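Local coordinates for protein myosin-4 (Saccharomyces cerevisiae, PDB 4LL6) that helps carry ASH1 and other mRNAs to the yeast bud as an actin-based motor recruited through the adaptor She3, its globular tail domain being the part described, at residues G88-L93 / A188-F193; L226-G231 / L296-A301. The protein carries 1 engineered substitution. All coordinates share one frame; numbering follows the deposited sequence.

Contact 1: residues G88-L93 / A188-F193; sequences GGIFWL and AVLCKF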
ATOM      1  N   GLY A  88      -1.032  -7.832  12.163  1.00 47.93           N
ATOM      2  CA  GLY A  88      -0.759  -9.022  11.377  1.00 52.72           C
ATOM      3  C   GLY A  88      -0.265  -8.726   9.973  1.00 50.63           C
ATOM      4  O   GLY A  88       0.664  -9.369   9.502  1.00 57.58           O
ATOM      5  N   GLY A  89      -0.886  -7.760   9.301  1.00 47.06           N
ATOM      6  CA  GLY A  89      -0.464  -7.410   7.957  1.00 48.51           C
ATOM      7  C   GLY A  89       0.976  -6.914   7.906  1.00 48.02           C
ATOM      8  O   GLY A  89       1.724  -7.266   6.991  1.00 44.14           O
ATOM      9  N   ILE A  90       1.361  -6.094   8.889  1.00 44.10           N
ATOM     10  CA  ILE A  90       2.710  -5.544   8.967  1.00 43.71           C
ATOM     11  C   ILE A  90       3.696  -6.654   9.338  1.00 47.36           C
ATOM     12  O   ILE A  90       4.735  -6.819   8.692  1.00 47.80           O
ATOM     13  CB  ILE A  90       2.789  -4.404  10.022  1.00 38.58           C
ATOM     14  CG1 ILE A  90       1.998  -3.188   9.539  1.00 38.45           C
ATOM     15  CG2 ILE A  90       4.239  -4.019  10.290  1.00 40.26           C
ATOM     16  CD1 ILE A  90       1.983  -2.042  10.540  1.00 40.04           C
ATOM     17  N   PHE A  91       3.352  -7.423  10.365  1.00 48.37           N
ATOM     18  CA  PHE A  91       4.203  -8.517  10.823  1.00 49.69           C
ATOM     19  C   PHE A  91       4.659  -9.386   9.663  1.00 47.64           C
ATOM     20  O   PHE A  91       5.856  -9.510   9.401  1.00 48.60           O
ATOM     21  CB  PHE A  91       3.450  -9.379  11.843  1.00 46.04           C
ATOM     22  CG  PHE A  91       4.129 -10.693  12.168  1.00 45.71           C
ATOM     23  CD1 PHE A  91       5.361 -10.723  12.819  1.00 42.81           C
ATOM     24  CD2 PHE A  91       3.527 -11.900  11.830  1.00 46.12           C
ATOM     25  CE1 PHE A  91       5.982 -11.942  13.130  1.00 34.17           C
ATOM     26  CE2 PHE A  91       4.139 -13.123  12.134  1.00 41.18           C
ATOM     27  CZ  PHE A  91       5.363 -13.141  12.784  1.00 43.77           C
ATOM     28  N   TRP A  92       3.684  -9.978   8.977  1.00 45.21           N
ATOM     29  CA  TRP A  92       3.920 -10.866   7.838  1.00 41.57           C
ATOM     30  C   TRP A  92       4.632 -10.257   6.629  1.00 35.70           C
ATOM     31  O   TRP A  92       5.534 -10.877   6.057  1.00 34.86           O
ATOM     32  CB  TRP A  92       2.591 -11.463   7.387  1.00 36.64           C
ATOM     33  CG  TRP A  92       2.038 -12.454   8.344  1.00 45.81           C
ATOM     34  CD1 TRP A  92       0.835 -12.394   8.981  1.00 42.47           C
ATOM     35  CD2 TRP A  92       2.646 -13.691   8.748  1.00 49.32           C
ATOM     36  NE1 TRP A  92       0.652 -13.514   9.753  1.00 40.15           N
ATOM     37  CE2 TRP A  92       1.744 -14.327   9.634  1.00 40.43           C
ATOM     38  CE3 TRP A  92       3.864 -14.322   8.448  1.00 45.08           C
ATOM     39  CZ2 TRP A  92       2.016 -15.567  10.221  1.00 39.70           C
ATOM     40  CZ3 TRP A  92       4.136 -15.565   9.036  1.00 45.63           C
ATOM     41  CH2 TRP A  92       3.211 -16.169   9.913  1.00 39.53           C
ATOM     42  N   LEU A  93       4.211  -9.057   6.238  1.00 36.29           N
ATOM     43  CA  LEU A  93       4.800  -8.356   5.103  1.00 39.57           C
ATOM     44  C   LEU A  93       6.237  -7.975   5.420  1.00 42.77           C
ATOM     45  O   LEU A  93       7.076  -7.916   4.519  1.00 36.56           O
ATOM     46  CB  LEU A  93       4.006  -7.092   4.778  1.00 38.93           C
ATOM     47  CG  LEU A  93       2.672  -7.315   4.067  1.00 45.96           C
ATOM     48  CD1 LEU A  93       1.876  -6.027   4.050  1.00 39.29           C
ATOM     49  CD2 LEU A  93       2.928  -7.813   2.659  1.00 50.01           C
ATOM     50  N   ALA A 188       4.704   3.534  14.644  1.00 54.09           N
ATOM     51  CA  ALA A 188       5.398   2.790  15.690  1.00 52.77           C
ATOM     52  C   ALA A 188       5.476   1.292  15.397  1.00 52.02           C
ATOM     53  O   ALA A 188       6.522   0.668  15.595  1.00 55.07           O
ATOM     54  CB  ALA A 188       4.714   3.019  17.032  1.00 57.05           C
ATOM     55  N   VAL A 189       4.371   0.715  14.929  1.00 47.09           N
ATOM     56  CA  VAL A 189       4.335  -0.710  14.614  1.00 42.56           C
ATOM     57  C   VAL A 189       5.261  -1.056  13.446  1.00 40.54           C
ATOM     58  O   VAL A 189       5.888  -2.111  13.432  1.00 43.20           O
ATOM     59  CB  VAL A 189       2.904  -1.184  14.256  1.00 45.61           C
ATOM     60  CG1 VAL A 189       2.936  -2.665  13.877  1.00 24.98           C
ATOM     61  CG2 VAL A 189       1.960  -0.957  15.449  1.00 43.38           C
ATOM     62  N   LEU A 190       5.332  -0.175  12.461  1.00 39.41           N
ATOM     63  CA  LEU A 190       6.196  -0.404  11.317  1.00 46.43           C
ATOM     64  C   LEU A 190       7.646  -0.413  11.812  1.00 48.96           C
ATOM     65  O   LEU A 190       8.505  -1.072  11.237  1.00 52.33           O
ATOM     66  CB  LEU A 190       5.967   0.690  10.256  1.00 45.28           C
ATOM     67  CG  LEU A 190       4.629   0.597   9.494  1.00 42.90           C
ATOM     68  CD1 LEU A 190       4.323   1.905   8.740  1.00 35.44           C
ATOM     69  CD2 LEU A 190       4.689  -0.569   8.524  1.00 44.34           C
ATOM     70  N   CYS A 191       7.903   0.312  12.894  1.00 50.89           N
ATOM     71  CA  CYS A 191       9.237   0.378  13.488  1.00 52.92           C
ATOM     72  C   CYS A 191       9.550  -0.873  14.294  1.00 53.38           C
ATOM     73  O   CYS A 191      10.597  -1.506  14.103  1.00 45.47           O
ATOM     74  CB  CYS A 191       9.364   1.589  14.421  1.00 52.70           C
ATOM     75  SG  CYS A 191       9.653   3.148  13.589  1.00 61.00           S
ATOM     76  N   LYS A 192       8.632  -1.205  15.205  1.00 51.82           N
ATOM     77  CA  LYS A 192       8.770  -2.348  16.088  1.00 52.87           C
ATOM     78  C   LYS A 192       8.922  -3.662  15.312  1.00 57.73           C
ATOM     79  O   LYS A 192       9.674  -4.545  15.722  1.00 57.19           O
ATOM     80  CB  LYS A 192       7.559  -2.401  17.033  1.00 55.98           C
ATOM     81  CG  LYS A 192       7.662  -3.403  18.193  1.00 60.08           C
ATOM     82  CD  LYS A 192       6.667  -3.082  19.335  1.00 60.20           C
ATOM     83  CE  LYS A 192       5.242  -3.581  19.088  1.00 57.04           C
ATOM     84  NZ  LYS A 192       5.090  -5.044  19.373  1.00 54.99           N
ATOM     85  N   PHE A 193       8.219  -3.788  14.188  1.00 56.91           N
ATOM     86  CA  PHE A 193       8.300  -5.009  13.395  1.00 49.43           C
ATOM     87  C   PHE A 193       9.369  -4.944  12.334  1.00 44.33           C
ATOM     88  O   PHE A 193       9.409  -5.754  11.412  1.00 48.66           O
ATOM     89  CB  PHE A 193       6.947  -5.338  12.780  1.00 51.79           C
ATOM     90  CG  PHE A 193       5.961  -5.889  13.765  1.00 48.42           C
ATOM     91  CD1 PHE A 193       4.750  -6.404  13.336  1.00 50.18           C
ATOM     92  CD2 PHE A 193       6.250  -5.910  15.124  1.00 51.45           C
ATOM     93  CE1 PHE A 193       3.839  -6.937  14.252  1.00 55.92           C
ATOM     94  CE2 PHE A 193       5.342  -6.440  16.037  1.00 50.76           C
ATOM     95  CZ  PHE A 193       4.141  -6.952  15.600  1.00 38.46           C
TER
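Ile90 and Phe91 of helix 85-96 pack against Val189, Leu190 and Phe193 at the C-terminal end of helix 173-192, a buried helix-helix contact within the all-helical globular tail of this class V-type myosin. The dense part centres on Ile90. Its CD1 methyl enters between the two aliphatic side chains of the partner helix, 3.5 Å from Val189 CG1 and 3.7 Å from Leu190 CD2. With CG1 of Ile90 anti to the carbonyl carbon (chi1 -69°), the other branch, CG2, is left to meet Phe193 CD1 at 3.9 Å. Phe193, the first residue to depart from helical geometry, brings its ring up to the Phe91 backbone. The Phe91 ring in turn points its edge at the Phe193 face in an offset edge-to-face pair, centroids 5.9 Å apart and planes at 74°.

By contrast, the side of helix 173-192 that carries Cys191 and Lys192 faces solvent, while Val189 and Leu190 are buried. Beyond the segments, Leu190 continues onto His200, Ile203 and Phe204 of helix 197-221, and Phe91 reaches Val29, Val31 and Pro42. The rim of the Phe193 ring makes the closest approach, with CD1 3.3 Å from Phe91 CA and CE1 3.5 Å from Phe91 CB.

Contact 2: residues L226-G231 / L296-A301; sequences LNWKYG and LKYKPA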
ATOM      1  N   LEU A 226     -20.783  22.597  -3.373  1.00 51.44           N
ATOM      2  CA  LEU A 226     -19.381  22.989  -3.419  1.00 52.41           C
ATOM      3  C   LEU A 226     -19.271  24.432  -3.876  1.00 55.48           C
ATOM      4  O   LEU A 226     -20.012  24.861  -4.762  1.00 59.07           O
ATOM      5  CB  LEU A 226     -18.611  22.097  -4.398  1.00 53.60           C
ATOM      6  CG  LEU A 226     -18.708  20.580  -4.200  1.00 54.75           C
ATOM      7  CD1 LEU A 226     -17.860  19.887  -5.264  1.00 40.20           C
ATOM      8  CD2 LEU A 226     -18.254  20.209  -2.774  1.00 43.81           C
ATOM      9  N   ASN A 227     -18.348  25.175  -3.271  1.00 52.22           N
ATOM     10  CA  ASN A 227     -18.119  26.581  -3.611  1.00 55.18           C
ATOM     11  C   ASN A 227     -16.712  26.971  -3.186  1.00 54.70           C
ATOM     12  O   ASN A 227     -15.981  26.142  -2.658  1.00 53.45           O
ATOM     13  CB  ASN A 227     -19.148  27.490  -2.923  1.00 51.97           C
ATOM     14  CG  ASN A 227     -19.441  27.075  -1.485  1.00 58.63           C
ATOM     15  OD1 ASN A 227     -18.567  27.121  -0.609  1.00 49.70           O
ATOM     16  ND2 ASN A 227     -20.684  26.658  -1.239  1.00 56.82           N
ATOM     17  N   TRP A 228     -16.334  28.226  -3.424  1.00 59.00           N
ATOM     18  CA  TRP A 228     -15.001  28.708  -3.049  1.00 57.31           C
ATOM     19  C   TRP A 228     -14.715  28.438  -1.564  1.00 51.22           C
ATOM     20  O   TRP A 228     -13.668  27.904  -1.212  1.00 50.56           O
ATOM     21  CB  TRP A 228     -14.879  30.219  -3.321  1.00 60.66           C
ATOM     22  CG  TRP A 228     -15.796  31.044  -2.469  1.00 70.63           C
ATOM     23  CD1 TRP A 228     -17.102  31.361  -2.735  1.00 74.79           C
ATOM     24  CD2 TRP A 228     -15.517  31.557  -1.156  1.00 73.57           C
ATOM     25  NE1 TRP A 228     -17.653  32.033  -1.666  1.00 77.28           N
ATOM     26  CE2 TRP A 228     -16.705  32.167  -0.684  1.00 76.75           C
ATOM     27  CE3 TRP A 228     -14.380  31.557  -0.330  1.00 68.75           C
ATOM     28  CZ2 TRP A 228     -16.789  32.771   0.582  1.00 75.21           C
ATOM     29  CZ3 TRP A 228     -14.464  32.155   0.925  1.00 71.68           C
ATOM     30  CH2 TRP A 228     -15.663  32.754   1.368  1.00 75.74           C
ATOM     31  N   LYS A 229     -15.662  28.805  -0.704  1.00 48.74           N
ATOM     32  CA  LYS A 229     -15.529  28.636   0.737  1.00 48.35           C
ATOM     33  C   LYS A 229     -15.327  27.167   1.112  1.00 50.65           C
ATOM     34  O   LYS A 229     -14.643  26.849   2.093  1.00 52.55           O
ATOM     35  CB  LYS A 229     -16.767  29.219   1.437  1.00 44.46           C
ATOM     36  CG  LYS A 229     -16.763  29.146   2.957  1.00 53.71           C
ATOM     37  CD  LYS A 229     -15.765  30.108   3.605  1.00 60.63           C
ATOM     38  CE  LYS A 229     -15.782  29.929   5.130  1.00 64.43           C
ATOM     39  NZ  LYS A 229     -14.845  30.829   5.876  1.00 59.85           N
ATOM     40  N   TYR A 230     -15.925  26.270   0.335  1.00 48.48           N
ATOM     41  CA  TYR A 230     -15.774  24.850   0.602  1.00 47.29           C
ATOM     42  C   TYR A 230     -14.296  24.518   0.347  1.00 50.18           C
ATOM     43  O   TYR A 230     -13.683  23.752   1.097  1.00 44.59           O
ATOM     44  CB  TYR A 230     -16.703  24.036  -0.317  1.00 47.09           C
ATOM     45  CG  TYR A 230     -16.669  22.544  -0.076  1.00 38.87           C
ATOM     46  CD1 TYR A 230     -17.427  21.951   0.938  1.00 38.07           C
ATOM     47  CD2 TYR A 230     -15.799  21.738  -0.799  1.00 44.03           C
ATOM     48  CE1 TYR A 230     -17.302  20.583   1.224  1.00 38.21           C
ATOM     49  CE2 TYR A 230     -15.657  20.393  -0.519  1.00 43.25           C
ATOM     50  CZ  TYR A 230     -16.400  19.817   0.487  1.00 42.54           C
ATOM     51  OH  TYR A 230     -16.171  18.488   0.767  1.00 36.33           O
ATOM     52  N   GLY A 231     -13.730  25.129  -0.695  1.00 52.30           N
ATOM     53  CA  GLY A 231     -12.330  24.920  -1.047  1.00 54.27           C
ATOM     54  C   GLY A 231     -11.340  25.328   0.039  1.00 56.92           C
ATOM     55  O   GLY A 231     -10.411  24.577   0.349  1.00 50.86           O
ATOM     56  N   LEU A 296     -20.661  20.719 -11.324  1.00 55.53           N
ATOM     57  CA  LEU A 296     -22.106  20.562 -11.397  1.00 60.09           C
ATOM     58  C   LEU A 296     -22.675  20.535  -9.981  1.00 62.88           C
ATOM     59  O   LEU A 296     -23.883  20.440  -9.784  1.00 64.99           O
ATOM     60  CB  LEU A 296     -22.481  19.265 -12.126  1.00 55.22           C
ATOM     61  CG  LEU A 296     -22.300  19.242 -13.647  1.00 50.94           C
ATOM     62  CD1 LEU A 296     -22.712  17.891 -14.190  1.00 49.29           C
ATOM     63  CD2 LEU A 296     -23.134  20.337 -14.280  1.00 51.50           C
ATOM     64  N   LYS A 297     -21.785  20.604  -8.997  1.00 61.17           N
ATOM     65  CA  LYS A 297     -22.182  20.597  -7.594  1.00 61.33           C
ATOM     66  C   LYS A 297     -22.050  22.007  -7.042  1.00 60.87           C
ATOM     67  O   LYS A 297     -22.304  22.243  -5.865  1.00 61.73           O
ATOM     68  CB  LYS A 297     -21.274  19.669  -6.779  1.00 60.27           C
ATOM     69  CG  LYS A 297     -21.534  18.190  -6.943  1.00 58.52           C
ATOM     70  CD  LYS A 297     -20.388  17.381  -6.348  1.00 67.10           C
ATOM     71  CE  LYS A 297     -20.759  15.916  -6.135  1.00 68.76           C
ATOM     72  NZ  LYS A 297     -21.262  15.254  -7.368  1.00 69.37           N
ATOM     73  N   TYR A 298     -21.643  22.939  -7.895  1.00 57.88           N
ATOM     74  CA  TYR A 298     -21.453  24.303  -7.458  1.00 67.38           C
ATOM     75  C   TYR A 298     -22.739  24.990  -7.036  1.00 68.12           C
ATOM     76  O   TYR A 298     -23.669  25.159  -7.830  1.00 67.58           O
ATOM     77  CB  TYR A 298     -20.756  25.123  -8.546  1.00 76.47           C
ATOM     78  CG  TYR A 298     -19.952  26.288  -8.000  1.00 85.15           C
ATOM     79  CD1 TYR A 298     -20.574  27.479  -7.615  1.00 90.49           C
ATOM     80  CD2 TYR A 298     -18.569  26.188  -7.841  1.00 89.79           C
ATOM     81  CE1 TYR A 298     -19.833  28.546  -7.085  1.00 93.74           C
ATOM     82  CE2 TYR A 298     -17.819  27.245  -7.313  1.00 95.60           C
ATOM     83  CZ  TYR A 298     -18.456  28.421  -6.938  1.00 96.25           C
ATOM     84  OH  TYR A 298     -17.712  29.465  -6.429  1.00 95.19           O
ATOM     85  N   LYS A 299     -22.768  25.369  -5.762  1.00 67.75           N
ATOM     86  CA  LYS A 299     -23.881  26.072  -5.152  1.00 65.09           C
ATOM     87  C   LYS A 299     -23.269  27.325  -4.527  1.00 67.95           C
ATOM     88  O   LYS A 299     -22.434  27.235  -3.628  1.00 69.64           O
ATOM     89  CB  LYS A 299     -24.527  25.222  -4.053  1.00 62.72           C
ATOM     90  CG  LYS A 299     -25.657  25.949  -3.331  1.00 62.23           C
ATOM     91  CD  LYS A 299     -25.899  25.411  -1.941  1.00 57.56           C
ATOM     92  CE  LYS A 299     -26.704  26.415  -1.116  1.00 62.38           C
ATOM     93  NZ  LYS A 299     -26.759  26.099   0.350  1.00 61.56           N
ATOM     94  N   PRO A 300     -23.679  28.513  -4.991  1.00 70.79           N
ATOM     95  CA  PRO A 300     -23.158  29.784  -4.470  1.00 73.30           C
ATOM     96  C   PRO A 300     -23.077  29.832  -2.943  1.00 72.36           C
ATOM     97  O   PRO A 300     -24.011  29.432  -2.247  1.00 69.41           O
ATOM     98  CB  PRO A 300     -24.141  30.809  -5.029  1.00 73.44           C
ATOM     99  CG  PRO A 300     -24.549  30.196  -6.336  1.00 72.86           C
ATOM    100  CD  PRO A 300     -24.764  28.749  -5.960  1.00 73.17           C
ATOM    101  N   ALA A 301     -21.959  30.323  -2.423  1.00 77.48           N
ATOM    102  CA  ALA A 301     -21.792  30.406  -0.972  1.00 85.98           C
ATOM    103  C   ALA A 301     -22.780  31.416  -0.414  1.00 91.36           C
ATOM    104  O   ALA A 301     -23.755  31.054   0.257  1.00 91.27           O
ATOM    105  CB  ALA A 301     -20.368  30.826  -0.624  1.00 82.10           C
TER
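Leu226 and Tyr298 form a single parallel beta bridge in the DIL region of the tail, between the residues leading into helix 228-245 and the loop that follows helix 288-295. Two backbone bonds make the bridge: Leu226 N donates to Lys297 O at 2.9 Å, and Leu226 O accepts from Lys299 N at 3.0 Å. Beside it, Leu226 and the aliphatic part of Lys297 run side by side, Leu226 CD1 meeting Lys297 CD at 3.7 Å. Leu226 O also lies over one face of the Tyr298 ring, which receives Asn227 CA in a CH-pi contact 4.1 Å from its centroid. CG of Tyr298 is anti to the backbone N (chi1 -153°), which lays the ring along the 226-228 backbone and brings its OH to the edge of the Trp228 indole. Ala301 CB packs against the same indole, 3.9 Å from Trp228 CE2.

Asn227, the N-cap of helix 228-245, ties the bridge to the helix. Its ND2 gives a fairly straight bond to Lys299 O (3.0 Å, 160° at the hydrogen), with the acceptor close to the amide plane, while OD1 accepts from Tyr230 N. With an alanine here, Lys299 O would probably lose this donor and Tyr230 N its capping acceptor.

Further out, Leu226 packs on Leu219 and Leu266, Lys297 NZ bonds to Ile220 O, and Tyr230 OH is hydrogen-bonded to Leu163 O.

Overall arrangement
Contacts 1 and 2 lie on opposite sides of the centre of the elongated tail, their centres 42 Å apart and their nearest atoms about 28 Å apart, so neither touches the other. They follow in series along the chain: the first closes before the second opens. Helix 197-221 runs between them in sequence and borders both, receiving Leu190 from contact 1 and Leu226 from contact 2. Their character differs. The centre of contact 1, apolar packing at a helix end, lies about 13 Å from the chain's centre; that of contact 2, where hydrogen bonds fasten the loop after helix 288-295, lies about 32 Å from it.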